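Local coordinates for Dye-decolorizing peroxidase tfu_3078 (PDB 5FW4), which uses heme b and hydrogen peroxide to oxidise a broad range of compounds, with high reactivity towards anthraquinone dyes, at residues A[280-285]-A[402-407]; A[169-174]-A[392-397]; A[244-249]-A[352-357]. All coordinates share one frame; numbering follows the deposited sequence.

From the N terminus, residues 169-174 come first, in a loop of the N-terminal half of the chain. Interaction 2 closes the longest span when helix 386-395 returns to this loop, so it joins the two halves. Interaction 3 is nested inside that span: residues 244-249 meet strand 353-363 over the heme, by one of its propionates. Strand 275-284 starts between them, and its partner, strand 404-414, follows helix 386-395. Interaction 1 therefore crosses both of the others. Interactions 1 and 3 reach the same four-stranded sheet and both touch the heme. Interactions 1 and 2 meet directly through the salt bridge of Arg280 with Asp173.

Interaction 1 of 3, residues A[280-285]-A[402-407]; sequences RRIRML and RYIRHE. With HEM (protoporphyrin IX containing Fe), chain C.
Arg283 and Glu407 form a salt bridge across an antiparallel strand pair. Arg283 can be followed outward. CB lies 3.7 Å from Glu407 OE1. CG is anti to the backbone N (chi1 -177°), which carries CD past the same carboxylate. The chain then bends at chi3, and Arg283 NE donates to Glu407 OE2 at 2.9 Å. This oxygen is in the guanidinium plane, but NE meets it from above the carboxylate plane. At the tip, Arg283 NH2 lies 3.5 Å from Arg405 CG and donates to two waters. One of them bridges back to Glu407 OE2. An alanine here would probably leave Glu407 OE2 without this charged mate and open a gap beside Arg405, although Arg364 would still pair with OE1.

The backbones hold the register. Arg283 and Arg405 are a hydrogen-bonded pair, with Arg405 N to Arg283 O at 2.9 Å. Just beyond the strand, Leu285 N reaches Tyr403 O at 2.8 Å.

On the other face, Ile282 and Ile404 run alongside each other, with Ile282 CG2 3.6 Å from Ile404 CB. Both side chains touch the heme vinyl carbon CBB, Ile282 through CG2 at 3.5 Å. Met284 and His406 also reach heme methyl groups. The pair forms one edge of the C-terminal antiparallel sheet of a dimeric alpha-beta barrel-type fold, with one face lining the heme pocket.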
loop_
_atom_site.group_PDB
_atom_site.type_symbol
_atom_site.label_atom_id
_atom_site.label_comp_id
_atom_site.label_asym_id
_atom_site.label_seq_id
_atom_site.Cartn_x
_atom_site.Cartn_y
_atom_site.Cartn_z
ATOM N N ARG A 280 12.326 7.427 -10.213
ATOM C CA ARG A 280 13.082 6.193 -10.249
ATOM C C ARG A 280 12.495 5.241 -9.212
ATOM O O ARG A 280 12.260 5.630 -8.053
ATOM C CB ARG A 280 14.580 6.487 -9.960
ATOM C CG ARG A 280 15.236 7.521 -10.863
ATOM C CD ARG A 280 15.574 6.970 -12.253
ATOM N NE ARG A 280 16.839 6.222 -12.214
ATOM C CZ ARG A 280 17.609 5.919 -13.251
ATOM N NH1 ARG A 280 17.294 6.287 -14.480
ATOM N NH2 ARG A 280 18.753 5.260 -13.033
ATOM N N ARG A 281 12.235 4.016 -9.622
ATOM C CA ARG A 281 11.853 2.970 -8.704
ATOM C C ARG A 281 13.170 2.323 -8.261
ATOM O O ARG A 281 13.833 1.700 -9.056
ATOM C CB ARG A 281 10.981 1.933 -9.374
ATOM C CG ARG A 281 10.490 0.849 -8.438
ATOM C CD ARG A 281 9.811 -0.228 -9.225
ATOM N NE ARG A 281 9.432 -1.398 -8.438
ATOM C CZ ARG A 281 8.285 -2.039 -8.557
ATOM N NH1 ARG A 281 7.362 -1.605 -9.407
ATOM N NH2 ARG A 281 8.041 -3.101 -7.804
ATOM N N ILE A 282 13.501 2.486 -7.002
ATOM C CA ILE A 282 14.829 1.992 -6.491
ATOM C C ILE A 282 14.610 0.945 -5.433
ATOM O O ILE A 282 14.178 1.256 -4.331
ATOM C CB ILE A 282 15.620 3.098 -5.866
ATOM C CG1 ILE A 282 15.607 4.345 -6.705
ATOM C CG2 ILE A 282 17.064 2.631 -5.603
ATOM C CD1 ILE A 282 16.185 4.136 -8.014
ATOM N N ARG A 283 14.904 -0.290 -5.769
ATOM C CA ARG A 283 14.766 -1.400 -4.863
ATOM C C ARG A 283 15.907 -1.303 -3.827
ATOM O O ARG A 283 17.016 -0.984 -4.201
ATOM C CB ARG A 283 14.866 -2.710 -5.620
ATOM C CG ARG A 283 14.647 -3.948 -4.736
ATOM C CD ARG A 283 14.575 -5.279 -5.457
ATOM N NE ARG A 283 15.685 -5.608 -6.347
ATOM C CZ ARG A 283 16.793 -6.265 -6.009
ATOM N NH1 ARG A 283 16.969 -6.722 -4.772
ATOM N NH2 ARG A 283 17.702 -6.526 -6.950
ATOM N N MET A 284 15.557 -1.538 -2.562
ATOM C CA MET A 284 16.535 -1.593 -1.426
ATOM C C MET A 284 16.882 -3.033 -1.091
ATOM O O MET A 284 16.011 -3.879 -0.932
ATOM C CB MET A 284 15.947 -0.894 -0.208
ATOM C CG MET A 284 15.828 0.596 -0.379
ATOM S SD MET A 284 15.015 1.315 0.969
ATOM C CE MET A 284 15.279 3.011 0.793
ATOM N N LEU A 285 18.182 -3.348 -0.945
ATOM C CA LEU A 285 18.589 -4.696 -0.538
ATOM C C LEU A 285 18.582 -4.767 0.983
ATOM O O LEU A 285 19.637 -4.656 1.655
ATOM C CB LEU A 285 20.012 -5.051 -1.076
ATOM C CG LEU A 285 20.079 -5.660 -2.493
ATOM C CD1 LEU A 285 19.358 -4.790 -3.521
ATOM C CD2 LEU A 285 21.508 -5.990 -2.958
ATOM N N ARG A 402 25.861 -0.424 -3.627
ATOM C CA ARG A 402 25.791 -1.785 -3.133
ATOM C C ARG A 402 24.393 -2.238 -2.657
ATOM O O ARG A 402 24.092 -3.428 -2.708
ATOM C CB ARG A 402 26.740 -1.909 -1.941
ATOM C CG ARG A 402 27.187 -3.288 -1.530
ATOM C CD ARG A 402 28.519 -3.126 -0.774
ATOM N NE ARG A 402 28.537 -1.858 -0.009
ATOM C CZ ARG A 402 29.288 -0.765 -0.265
ATOM N NH1 ARG A 402 30.177 -0.721 -1.288
ATOM N NH2 ARG A 402 29.143 0.305 0.528
ATOM N N TYR A 403 23.601 -1.317 -2.108
ATOM C CA TYR A 403 22.394 -1.699 -1.394
ATOM C C TYR A 403 21.126 -1.313 -2.147
ATOM O O TYR A 403 20.061 -1.418 -1.572
ATOM C CB TYR A 403 22.349 -1.070 -0.026
ATOM C CG TYR A 403 23.537 -1.574 0.818
ATOM C CD1 TYR A 403 23.520 -2.834 1.379
ATOM C CD2 TYR A 403 24.657 -0.811 0.964
ATOM C CE1 TYR A 403 24.654 -3.343 2.108
ATOM C CE2 TYR A 403 25.758 -1.286 1.692
ATOM C CZ TYR A 403 25.725 -2.556 2.252
ATOM O OH TYR A 403 26.856 -3.041 2.989
ATOM N N ILE A 404 21.297 -0.797 -3.344
ATOM C CA ILE A 404 20.154 -0.350 -4.164
ATOM C C ILE A 404 20.247 -0.786 -5.612
ATOM O O ILE A 404 21.338 -0.966 -6.139
ATOM C CB ILE A 404 19.987 1.192 -4.161
ATOM C CG1 ILE A 404 21.100 1.877 -4.979
ATOM C CG2 ILE A 404 19.794 1.710 -2.754
ATOM C CD1 ILE A 404 21.120 3.388 -4.921
ATOM N N ARG A 405 19.083 -0.896 -6.276
ATOM C CA ARG A 405 19.050 -1.211 -7.685
ATOM C C ARG A 405 18.038 -0.329 -8.348
ATOM O O ARG A 405 16.872 -0.397 -7.982
ATOM C CB ARG A 405 18.665 -2.679 -7.899
ATOM C CG ARG A 405 19.690 -3.672 -7.397
ATOM C CD ARG A 405 20.988 -3.610 -8.193
ATOM N NE ARG A 405 21.932 -4.641 -7.764
ATOM C CZ ARG A 405 22.926 -4.479 -6.870
ATOM N NH1 ARG A 405 23.139 -3.328 -6.235
ATOM N NH2 ARG A 405 23.694 -5.515 -6.593
ATOM N N HIS A 406 18.470 0.493 -9.308
ATOM C CA HIS A 406 17.531 1.275 -10.101
ATOM C C HIS A 406 16.757 0.395 -11.098
ATOM O O HIS A 406 17.294 -0.029 -12.115
ATOM C CB HIS A 406 18.296 2.383 -10.832
ATOM C CG HIS A 406 18.751 3.507 -9.946
ATOM N ND1 HIS A 406 18.131 4.733 -9.939
ATOM C CD2 HIS A 406 19.765 3.596 -9.052
ATOM C CE1 HIS A 406 18.734 5.533 -9.082
ATOM N NE2 HIS A 406 19.744 4.871 -8.540
ATOM N N GLU A 407 15.460 0.175 -10.863
ATOM C CA GLU A 407 14.678 -0.746 -11.712
ATOM C C GLU A 407 13.581 -0.103 -12.586
ATOM O O GLU A 407 13.122 -0.716 -13.538
ATOM C CB GLU A 407 14.037 -1.834 -10.837
ATOM C CG GLU A 407 15.055 -2.714 -10.124
ATOM C CD GLU A 407 14.422 -3.793 -9.282
ATOM O OE1 GLU A 407 13.259 -3.664 -8.866
ATOM O OE2 GLU A 407 15.081 -4.804 -9.026
HETATM C CHA HEM C . 20.597 13.019 0.412
HETATM C CHB HEM C . 19.031 8.456 0.827
HETATM C CHC HEM C . 19.017 8.098 -3.994
HETATM C CHD HEM C . 20.323 12.743 -4.406
HETATM C C1A HEM C . 20.171 11.816 0.920
HETATM C C2A HEM C . 20.112 11.531 2.299
HETATM C C3A HEM C . 19.696 10.245 2.408
HETATM C C4A HEM C . 19.485 9.736 1.121
HETATM C CMA HEM C . 19.441 9.495 3.660
HETATM C CAA HEM C . 20.494 12.455 3.428
HETATM C CBA HEM C . 19.328 13.278 3.964
HETATM C CGA HEM C . 18.914 14.341 2.988
HETATM O O1A HEM C . 17.835 14.182 2.357
HETATM O O2A HEM C . 19.636 15.358 2.829
HETATM C C1B HEM C . 18.901 7.969 -0.486
HETATM C C2B HEM C . 18.477 6.654 -0.795
HETATM C C3B HEM C . 18.460 6.530 -2.158
HETATM C C4B HEM C . 18.882 7.837 -2.663
HETATM C CMB HEM C . 18.096 5.610 0.216
HETATM C CAB HEM C . 18.052 5.421 -3.028
HETATM C CBB HEM C . 17.410 4.337 -2.594
HETATM C C1C HEM C . 19.366 9.315 -4.533
HETATM C C2C HEM C . 19.429 9.581 -5.884
HETATM C C3C HEM C . 19.785 10.920 -5.997
HETATM C C4C HEM C . 19.949 11.445 -4.695
HETATM C CMC HEM C . 19.125 8.542 -6.933
HETATM C CAC HEM C . 20.073 11.774 -7.139
HETATM C CBC HEM C . 20.403 11.306 -8.302
HETATM C C1D HEM C . 20.488 13.148 -3.071
HETATM C C2D HEM C . 20.918 14.516 -2.755
HETATM C C3D HEM C . 21.004 14.583 -1.406
HETATM C C4D HEM C . 20.640 13.253 -0.929
HETATM C CMD HEM C . 21.192 15.659 -3.717
HETATM C CAD HEM C . 21.391 15.806 -0.597
HETATM C CBD HEM C . 22.918 15.917 -0.577
HETATM C CGD HEM C . 23.347 17.203 0.096
HETATM O O1D HEM C . 23.330 18.299 -0.497
HETATM O O2D HEM C . 23.711 17.157 1.291
HETATM N NA HEM C . 19.790 10.699 0.205
HETATM N NB HEM C . 19.123 8.632 -1.620
HETATM N NC HEM C . 19.722 10.436 -3.836
HETATM N ND HEM C . 20.321 12.398 -1.951
HETATM FE FE HEM C . 19.808 10.576 -1.784
HETATM O O HOH W 1 11.319 -2.716 -7.163
HETATM O O HOH W 2 17.271 -6.100 -9.608
HETATM O O HOH W 3 20.506 -7.417 -7.088
#

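Interaction 2 of 3, residues A[169-174]-A[392-397]; sequences EFSTDD and SLADQG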
loop_
_atom_site.group_PDB
_atom_site.type_symbol
_atom_site.label_atom_id
_atom_site.label_comp_id
_atom_site.label_asym_id
_atom_site.label_seq_id
_atom_site.Cartn_x
_atom_site.Cartn_y
_atom_site.Cartn_z
ATOM N N GLU A 169 21.634 6.589 -20.139
ATOM C CA GLU A 169 21.896 5.338 -19.435
ATOM C C GLU A 169 22.982 5.599 -18.400
ATOM O O GLU A 169 23.937 6.317 -18.686
ATOM C CB GLU A 169 22.385 4.242 -20.392
ATOM C CG GLU A 169 21.355 3.805 -21.422
ATOM C CD GLU A 169 21.762 2.537 -22.158
ATOM O OE1 GLU A 169 22.975 2.314 -22.379
ATOM O OE2 GLU A 169 20.847 1.770 -22.512
ATOM N N PHE A 170 22.807 5.049 -17.200
ATOM C CA PHE A 170 23.813 5.172 -16.139
ATOM C C PHE A 170 24.429 3.814 -15.916
ATOM O O PHE A 170 23.778 2.782 -16.140
ATOM C CB PHE A 170 23.211 5.707 -14.839
ATOM C CG PHE A 170 22.616 7.097 -14.956
ATOM C CD1 PHE A 170 23.425 8.210 -14.913
ATOM C CD2 PHE A 170 21.233 7.292 -15.115
ATOM C CE1 PHE A 170 22.896 9.484 -15.012
ATOM C CE2 PHE A 170 20.699 8.575 -15.209
ATOM C CZ PHE A 170 21.533 9.671 -15.171
ATOM N N SER A 171 25.676 3.807 -15.445
ATOM C CA SER A 171 26.447 2.579 -15.366
ATOM C C SER A 171 25.886 1.580 -14.342
ATOM O O SER A 171 26.183 0.396 -14.407
ATOM C CB SER A 171 27.933 2.902 -15.078
ATOM O OG SER A 171 28.068 3.563 -13.837
ATOM N N THR A 172 25.107 2.052 -13.375
ATOM C CA THR A 172 24.516 1.185 -12.364
ATOM C C THR A 172 23.065 0.799 -12.717
ATOM O O THR A 172 22.399 0.151 -11.928
ATOM C CB THR A 172 24.481 1.875 -10.987
ATOM O OG1 THR A 172 23.851 3.166 -11.096
ATOM C CG2 THR A 172 25.931 2.020 -10.444
ATOM N N ASP A 173 22.596 1.227 -13.877
ATOM C CA ASP A 173 21.212 0.948 -14.279
ATOM C C ASP A 173 20.857 -0.557 -14.222
ATOM O O ASP A 173 21.653 -1.417 -14.573
ATOM C CB ASP A 173 20.958 1.495 -15.696
ATOM C CG ASP A 173 20.673 3.008 -15.732
ATOM O OD1 ASP A 173 20.537 3.691 -14.709
ATOM O OD2 ASP A 173 20.577 3.546 -16.840
ATOM N N ASP A 174 19.614 -0.884 -13.859
ATOM C CA ASP A 174 19.156 -2.280 -13.862
ATOM C C ASP A 174 17.664 -2.227 -14.186
ATOM O O ASP A 174 16.860 -2.867 -13.539
ATOM C CB ASP A 174 19.374 -2.888 -12.489
ATOM C CG ASP A 174 19.232 -4.408 -12.466
ATOM O OD1 ASP A 174 19.357 -5.081 -13.493
ATOM O OD2 ASP A 174 18.987 -4.934 -11.375
ATOM N N SER A 392 27.509 11.118 -11.110
ATOM C CA SER A 392 28.539 11.069 -10.037
ATOM C C SER A 392 28.325 9.857 -9.110
ATOM O O SER A 392 29.285 9.188 -8.718
ATOM C CB SER A 392 28.538 12.356 -9.211
ATOM O OG SER A 392 28.871 13.482 -10.007
ATOM N N LEU A 393 27.069 9.544 -8.791
ATOM C CA LEU A 393 26.815 8.464 -7.847
ATOM C C LEU A 393 27.113 7.142 -8.505
ATOM O O LEU A 393 27.694 6.275 -7.886
ATOM C CB LEU A 393 25.377 8.447 -7.341
ATOM C CG LEU A 393 24.818 9.625 -6.561
ATOM C CD1 LEU A 393 23.383 9.356 -6.125
ATOM C CD2 LEU A 393 25.676 9.973 -5.341
ATOM N N ALA A 394 26.630 6.974 -9.736
ATOM C CA ALA A 394 26.947 5.802 -10.551
ATOM C C ALA A 394 28.455 5.578 -10.760
ATOM O O ALA A 394 28.971 4.504 -10.507
ATOM C CB ALA A 394 26.299 5.934 -11.914
ATOM N N ASP A 395 29.132 6.577 -11.301
ATOM C CA ASP A 395 30.531 6.405 -11.723
ATOM C C ASP A 395 31.537 6.549 -10.593
ATOM O O ASP A 395 32.646 6.018 -10.678
ATOM C CB ASP A 395 30.894 7.425 -12.802
ATOM C CG ASP A 395 30.059 7.278 -14.064
ATOM O OD1 ASP A 395 29.532 6.174 -14.304
ATOM O OD2 ASP A 395 29.979 8.280 -14.823
ATOM N N GLN A 396 31.208 7.314 -9.561
ATOM C CA GLN A 396 32.210 7.584 -8.512
ATOM C C GLN A 396 32.058 6.625 -7.333
ATOM O O GLN A 396 32.712 6.773 -6.300
ATOM C CB GLN A 396 32.165 9.043 -8.073
ATOM C CG GLN A 396 32.570 10.007 -9.183
ATOM C CD GLN A 396 32.628 11.455 -8.726
ATOM O OE1 GLN A 396 32.058 12.345 -9.357
ATOM N NE2 GLN A 396 33.319 11.698 -7.632
ATOM N N GLY A 397 31.197 5.626 -7.497
ATOM C CA GLY A 397 31.112 4.530 -6.559
ATOM C C GLY A 397 30.494 4.906 -5.226
ATOM O O GLY A 397 31.038 4.577 -4.165
HETATM O O HOH W 4 26.838 6.452 -15.535
#
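Ser171 and Asp395 meet tip to tip. Ser171 OG donates to Asp395 OD1 at 3.0 Å and comes in nearly along the C-O axis of the carboxylate. With chi1 at 62°, OG sits between the backbone N and the carbonyl carbon of its own residue, which turns it to the helix end, against Ala394 CB and Asp395. A water adds a second link: it accepts from Ser171 N and donates to the same OD1. Asp395 OD1 thus accepts two bonds, one straight from the turn and one through the water.

The methyl of Ala394 points at the turn beside this polar pair. Its CB lies 3.5 Å from Ser171 OG and 3.8 Å from Thr172 OG1. Thr172 also turns its CG2 to the helix, 3.9 Å from Ala394 CA. Phe170 approaches through its CB, 4.3 Å from Ala394 CB.

Residues 170-173 form a type I beta turn, closed by Asp173 N to Phe170 O at 3.0 Å. Asp173 OD2 adds a second tie: Phe170 N meets it at 2.7 Å from above the carboxylate plane. OD1 pairs with Arg280.

The turn packs against the C-terminal end of helix 386-395. Phe170 also touches Ile387, Gln390 and Arg391 on that helix. Leu393, next to Ala394, contacts the heme and packs on His338 and Leu341 of helix 338-342.

Interaction 3 of 3, residues A[244-249]-A[352-357]; sequences TANPAQ and MFRRGY. With HEM (protoporphyrin IX containing Fe), chain C.
The guanidinium of Arg354 lies between the heme on one face and Asn246 OD1 on the other. This is part of the heme pocket of a DyP-type peroxidase. The arginine chain bends at chi3 (-16°, close to eclipsed), which brings the guanidinium over the porphyrin. Heme C3D sits 3.6 Å from the guanidinium plane, over its centre. On the opposite face, Asn246 OD1 is 3.1 Å from Arg354 NH1, but the angle is too poor for a hydrogen bond.

The side-chain amide of Asn246 instead bonds to the backbone of Arg354 at both ends. OD1 accepts from Arg354 N at 2.8 Å in a nearly straight bond (176°). ND2 donates to Arg354 O, also at 2.8 Å, using a carbonyl lone pair. The two bonds fix the rotation of the amide. They join the loop to the start of edge strand 353-363.

The Phe353 ring stands roughly crosswise to the Asn246 side chain, with CD1 3.5 Å from Asn246 CG. The ring also meets Phe254 of helix 252-258 edge-to-face. Met352 touches the heme with its sulphur.

Arg354 is near the inferred proton acceptor Asp242 and lines the pocket of the bound oxygen molecule. Its positive charge would probably favour the ionised form of the heme propionate beside it. That propionate is gripped from both segments: Ala245 N donates to heme O2A at 2.9 Å, and Arg354 NH2 donates to heme O1A at 3.2 Å.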
loop_
_atom_site.group_PDB
_atom_site.type_symbol
_atom_site.label_atom_id
_atom_site.label_comp_id
_atom_site.label_asym_id
_atom_site.label_seq_id
_atom_site.Cartn_x
_atom_site.Cartn_y
_atom_site.Cartn_z
ATOM N N THR A 244 16.494 16.234 4.445
ATOM C CA THR A 244 17.154 17.304 5.138
ATOM C C THR A 244 17.749 18.389 4.204
ATOM O O THR A 244 17.528 19.599 4.414
ATOM C CB THR A 244 18.212 16.700 6.082
ATOM O OG1 THR A 244 17.569 15.760 6.959
ATOM C CG2 THR A 244 18.927 17.783 6.901
ATOM N N ALA A 245 18.467 17.987 3.171
ATOM C CA ALA A 245 19.174 18.973 2.348
ATOM C C ALA A 245 18.348 19.605 1.236
ATOM O O ALA A 245 18.907 20.397 0.469
ATOM C CB ALA A 245 20.433 18.379 1.753
ATOM N N ASN A 246 17.050 19.273 1.138
ATOM C CA ASN A 246 16.188 19.969 0.192
ATOM C C ASN A 246 16.230 21.461 0.468
ATOM O O ASN A 246 16.346 21.874 1.619
ATOM C CB ASN A 246 14.720 19.517 0.288
ATOM C CG ASN A 246 14.439 18.286 -0.536
ATOM O OD1 ASN A 246 15.064 18.055 -1.589
ATOM N ND2 ASN A 246 13.512 17.463 -0.055
ATOM N N PRO A 247 16.123 22.275 -0.588
ATOM C CA PRO A 247 16.016 23.709 -0.340
ATOM C C PRO A 247 14.714 23.977 0.386
ATOM O O PRO A 247 13.738 23.269 0.146
ATOM C CB PRO A 247 16.023 24.320 -1.745
ATOM C CG PRO A 247 15.675 23.210 -2.673
ATOM C CD PRO A 247 16.124 21.940 -2.018
ATOM N N ALA A 248 14.725 24.944 1.300
ATOM C CA ALA A 248 13.545 25.289 2.083
ATOM C C ALA A 248 12.506 25.999 1.206
ATOM O O ALA A 248 12.848 26.850 0.394
ATOM C CB ALA A 248 13.944 26.173 3.258
ATOM N N GLN A 249 11.241 25.646 1.384
ATOM C CA GLN A 249 10.171 26.137 0.523
ATOM C C GLN A 249 9.837 27.618 0.721
ATOM O O GLN A 249 9.245 28.224 -0.173
ATOM C CB GLN A 249 8.902 25.299 0.711
ATOM C CG GLN A 249 9.082 23.809 0.410
ATOM C CD GLN A 249 7.754 23.058 0.381
ATOM O OE1 GLN A 249 6.708 23.638 0.095
ATOM N NE2 GLN A 249 7.792 21.770 0.691
ATOM N N MET A 352 18.394 19.675 -6.729
ATOM C CA MET A 352 17.049 19.166 -7.031
ATOM C C MET A 352 16.260 19.175 -5.746
ATOM O O MET A 352 16.819 19.332 -4.669
ATOM C CB MET A 352 17.124 17.758 -7.641
ATOM C CG MET A 352 17.460 16.640 -6.655
ATOM S SD MET A 352 18.198 15.213 -7.439
ATOM C CE MET A 352 19.898 15.811 -7.677
ATOM N N PHE A 353 14.953 19.017 -5.877
ATOM C CA PHE A 353 14.037 18.889 -4.757
ATOM C C PHE A 353 13.521 17.459 -4.785
ATOM O O PHE A 353 12.892 17.045 -5.733
ATOM C CB PHE A 353 12.882 19.895 -4.910
ATOM C CG PHE A 353 11.763 19.729 -3.921
ATOM C CD1 PHE A 353 11.996 19.796 -2.558
ATOM C CD2 PHE A 353 10.459 19.506 -4.363
ATOM C CE1 PHE A 353 10.955 19.659 -1.647
ATOM C CE2 PHE A 353 9.421 19.355 -3.454
ATOM C CZ PHE A 353 9.669 19.423 -2.105
ATOM N N ARG A 354 13.791 16.719 -3.722
ATOM C CA ARG A 354 13.461 15.319 -3.634
ATOM C C ARG A 354 12.191 15.172 -2.821
ATOM O O ARG A 354 12.100 15.687 -1.704
ATOM C CB ARG A 354 14.633 14.557 -2.995
ATOM C CG ARG A 354 15.764 14.382 -3.990
ATOM C CD ARG A 354 17.178 14.294 -3.374
ATOM N NE ARG A 354 17.314 14.735 -1.990
ATOM C CZ ARG A 354 17.636 15.947 -1.544
ATOM N NH1 ARG A 354 17.887 17.037 -2.350
ATOM N NH2 ARG A 354 17.710 16.078 -0.218
ATOM N N ARG A 355 11.206 14.492 -3.404
ATOM C CA ARG A 355 9.925 14.273 -2.770
ATOM C C ARG A 355 9.458 12.841 -3.058
ATOM O O ARG A 355 8.466 12.565 -3.818
ATOM C CB ARG A 355 8.930 15.302 -3.321
ATOM C CG ARG A 355 7.575 15.330 -2.665
ATOM C CD ARG A 355 6.736 16.428 -3.318
ATOM N NE ARG A 355 5.391 16.530 -2.760
ATOM C CZ ARG A 355 4.338 15.762 -3.096
ATOM N NH1 ARG A 355 4.442 14.736 -3.946
ATOM N NH2 ARG A 355 3.164 15.981 -2.522
ATOM N N GLY A 356 10.146 11.924 -2.413
ATOM C CA GLY A 356 9.988 10.522 -2.634
ATOM C C GLY A 356 9.191 9.835 -1.544
ATOM O O GLY A 356 8.990 10.391 -0.471
ATOM N N TYR A 357 8.786 8.593 -1.860
ATOM C CA TYR A 357 7.942 7.749 -1.035
ATOM C C TYR A 357 8.554 6.353 -0.935
ATOM O O TYR A 357 9.112 5.818 -1.917
ATOM C CB TYR A 357 6.508 7.679 -1.652
ATOM C CG TYR A 357 5.738 8.959 -1.429
ATOM C CD1 TYR A 357 5.991 10.090 -2.200
ATOM C CD2 TYR A 357 4.841 9.079 -0.372
ATOM C CE1 TYR A 357 5.328 11.298 -1.959
ATOM C CE2 TYR A 357 4.194 10.267 -0.122
ATOM C CZ TYR A 357 4.433 11.380 -0.918
ATOM O OH TYR A 357 3.820 12.563 -0.637
HETATM C CHA HEM C . 20.597 13.019 0.412
HETATM C CHB HEM C . 19.031 8.456 0.827
HETATM C CHC HEM C . 19.017 8.098 -3.994
HETATM C CHD HEM C . 20.323 12.743 -4.406
HETATM C C1A HEM C . 20.171 11.816 0.920
HETATM C C2A HEM C . 20.112 11.531 2.299
HETATM C C3A HEM C . 19.696 10.245 2.408
HETATM C C4A HEM C . 19.485 9.736 1.121
HETATM C CMA HEM C . 19.441 9.495 3.660
HETATM C CAA HEM C . 20.494 12.455 3.428
HETATM C CBA HEM C . 19.328 13.278 3.964
HETATM C CGA HEM C . 18.914 14.341 2.988
HETATM O O1A HEM C . 17.835 14.182 2.357
HETATM O O2A HEM C . 19.636 15.358 2.829
HETATM C C1B HEM C . 18.901 7.969 -0.486
HETATM C C2B HEM C . 18.477 6.654 -0.795
HETATM C C3B HEM C . 18.460 6.530 -2.158
HETATM C C4B HEM C . 18.882 7.837 -2.663
HETATM C CMB HEM C . 18.096 5.610 0.216
HETATM C CAB HEM C . 18.052 5.421 -3.028
HETATM C CBB HEM C . 17.410 4.337 -2.594
HETATM C C1C HEM C . 19.366 9.315 -4.533
HETATM C C2C HEM C . 19.429 9.581 -5.884
HETATM C C3C HEM C . 19.785 10.920 -5.997
HETATM C C4C HEM C . 19.949 11.445 -4.695
HETATM C CMC HEM C . 19.125 8.542 -6.933
HETATM C CAC HEM C . 20.073 11.774 -7.139
HETATM C CBC HEM C . 20.403 11.306 -8.302
HETATM C C1D HEM C . 20.488 13.148 -3.071
HETATM C C2D HEM C . 20.918 14.516 -2.755
HETATM C C3D HEM C . 21.004 14.583 -1.406
HETATM C C4D HEM C . 20.640 13.253 -0.929
HETATM C CMD HEM C . 21.192 15.659 -3.717
HETATM C CAD HEM C . 21.391 15.806 -0.597
HETATM C CBD HEM C . 22.918 15.917 -0.577
HETATM C CGD HEM C . 23.347 17.203 0.096
HETATM O O1D HEM C . 23.330 18.299 -0.497
HETATM O O2D HEM C . 23.711 17.157 1.291
HETATM N NA HEM C . 19.790 10.699 0.205
HETATM N NB HEM C . 19.123 8.632 -1.620
HETATM N NC HEM C . 19.722 10.436 -3.836
HETATM N ND HEM C . 20.321 12.398 -1.951
HETATM FE FE HEM C . 19.808 10.576 -1.784
#